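PDB 1Z02: 2-oxo-1,2-dihydroquinoline 8-monooxygenase, oxygenase component from Pseudomonas putida, which probably hydroxylates 2-oxo-1,2-dihydroquinoline at carbon 8, as the oxygenase component of a Rieske-type monooxygenase carrying a [2Fe-2S] cluster and a mononuclear iron. Local coordinates for residues A[166-171]-A[256-262]. Numbering follows the deposited sequence.
Sequences AHDLPF and DDGPKGM
Pro259 fits into the bend of 166-171, its CA 3.2 Å from His167 O in a CA-H···O contact and its CB equally close to Leu169 O; a proline, with no N-H to give, is seated here through C-H and ring contacts. From the far end of the bend Phe171 reaches in, CD2 3.6 Å from Pro259 CG, the ring crossing the proline obliquely while its edge, around CZ and CE1, faces the backbone of Gly261 and Met262. At the other end one face of the His167 ring has Gly258 N 3.3 Å above its plane, toward the rim. A chi1 of -75° sets CG anti to the carbonyl carbon and carries the ring toward 256-258. With an alanine here, Gly258 N and Asp257 would probably lose the ring packed beside them, leaving a gap. Gly258 has backbone angles at which a CB would jam against the carbonyl O of Asp257. Water completes the join: one molecule donates to His167 O (2.8 Å) and accepts from Lys260 N (3.0 Å), and a second links Gly258 O to the same carbonyl, weakly on the His167 side. Further out, Asp168 OD1 forms a salt bridge with Arg406, and Val297 packs against both Phe171 and Pro259. The contact thus packs a connecting loop against the start of strand 261-264, in the antiparallel sheet of the Bet v 1-like catalytic domain.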
# COMPACT_ATOMS: atom_id res chain seq x y z
N ALA A 166 31.95 -11.16 20.21
CA ALA A 166 32.18 -12.58 20.01
C ALA A 166 30.99 -13.42 20.47
O ALA A 166 30.68 -14.45 19.86
CB ALA A 166 33.45 -13.01 20.76
N HIS A 167 30.31 -12.99 21.53
CA HIS A 167 29.16 -13.74 22.04
C HIS A 167 28.00 -13.85 21.05
O HIS A 167 27.16 -14.75 21.18
CB HIS A 167 28.66 -13.12 23.35
CG HIS A 167 29.53 -13.43 24.53
ND1 HIS A 167 29.12 -13.22 25.83
CD2 HIS A 167 30.79 -13.93 24.61
CE1 HIS A 167 30.09 -13.57 26.66
NE2 HIS A 167 31.11 -14.00 25.95
N ASP A 168 27.96 -12.96 20.07
CA ASP A 168 26.91 -13.00 19.06
C ASP A 168 27.48 -13.30 17.67
O ASP A 168 26.90 -12.91 16.65
CB ASP A 168 26.14 -11.67 19.02
CG ASP A 168 25.18 -11.51 20.19
OD1 ASP A 168 24.54 -10.44 20.30
OD2 ASP A 168 25.06 -12.46 20.99
N LEU A 169 28.62 -13.98 17.65
CA LEU A 169 29.28 -14.36 16.40
C LEU A 169 29.45 -15.88 16.43
O LEU A 169 29.55 -16.47 17.50
CB LEU A 169 30.64 -13.66 16.31
CG LEU A 169 30.84 -12.67 15.15
CD1 LEU A 169 29.62 -11.89 14.88
CD2 LEU A 169 32.00 -11.79 15.42
N PRO A 170 29.49 -16.53 15.26
CA PRO A 170 29.64 -17.99 15.21
C PRO A 170 30.84 -18.52 16.00
O PRO A 170 31.75 -17.77 16.35
CB PRO A 170 29.78 -18.28 13.72
CG PRO A 170 28.92 -17.20 13.10
CD PRO A 170 29.32 -15.97 13.90
N PHE A 171 30.81 -19.83 16.29
CA PHE A 171 31.89 -20.50 17.03
C PHE A 171 33.20 -20.33 16.27
O PHE A 171 33.21 -20.43 15.05
CB PHE A 171 31.58 -21.99 17.20
CG PHE A 171 30.21 -22.28 17.74
CD1 PHE A 171 29.18 -22.69 16.90
CD2 PHE A 171 29.94 -22.11 19.10
CE1 PHE A 171 27.91 -22.93 17.40
CE2 PHE A 171 28.66 -22.35 19.61
CZ PHE A 171 27.65 -22.76 18.75
N ASP A 256 27.92 -19.79 29.14
CA ASP A 256 27.86 -18.37 29.43
C ASP A 256 28.76 -17.54 28.55
O ASP A 256 28.36 -16.61 27.86
CB ASP A 256 28.39 -18.09 30.80
CG ASP A 256 27.47 -18.43 31.87
OD1 ASP A 256 26.30 -18.08 31.76
OD2 ASP A 256 27.92 -18.99 32.87
N ASP A 257 30.04 -17.86 28.68
CA ASP A 257 31.10 -17.18 27.96
C ASP A 257 31.26 -17.79 26.58
O ASP A 257 32.05 -18.71 26.36
CB ASP A 257 32.40 -17.32 28.75
CG ASP A 257 33.41 -16.34 28.32
OD1 ASP A 257 33.82 -16.41 27.15
OD2 ASP A 257 33.78 -15.49 29.15
N GLY A 258 30.44 -17.29 25.67
CA GLY A 258 30.49 -17.79 24.31
C GLY A 258 29.17 -17.65 23.60
O GLY A 258 28.18 -17.24 24.20
N PRO A 259 29.14 -17.97 22.30
CA PRO A 259 27.89 -17.86 21.54
C PRO A 259 26.86 -18.93 21.91
O PRO A 259 27.21 -20.02 22.35
CB PRO A 259 28.36 -17.97 20.09
CG PRO A 259 29.67 -18.67 20.17
CD PRO A 259 30.30 -18.22 21.43
N LYS A 260 25.58 -18.59 21.76
CA LYS A 260 24.49 -19.52 22.05
C LYS A 260 23.94 -19.99 20.71
O LYS A 260 23.42 -19.19 19.93
CB LYS A 260 23.35 -18.82 22.79
CG LYS A 260 23.77 -17.92 23.92
CD LYS A 260 24.35 -18.66 25.10
CE LYS A 260 24.72 -17.61 26.11
NZ LYS A 260 25.49 -18.08 27.23
N GLY A 261 24.04 -21.29 20.46
CA GLY A 261 23.54 -21.80 19.20
C GLY A 261 23.64 -23.31 19.08
O GLY A 261 23.65 -24.03 20.07
N MET A 262 23.71 -23.79 17.84
CA MET A 262 23.79 -25.22 17.58
C MET A 262 24.73 -25.51 16.43
O MET A 262 24.83 -24.74 15.47
CB MET A 262 22.40 -25.77 17.24
CG MET A 262 21.78 -25.12 16.01
SD MET A 262 20.08 -25.61 15.71
CE MET A 262 20.20 -26.45 14.17
O HOH W 1 25.01 -16.14 20.16
O HOH W 2 25.87 -14.99 24.23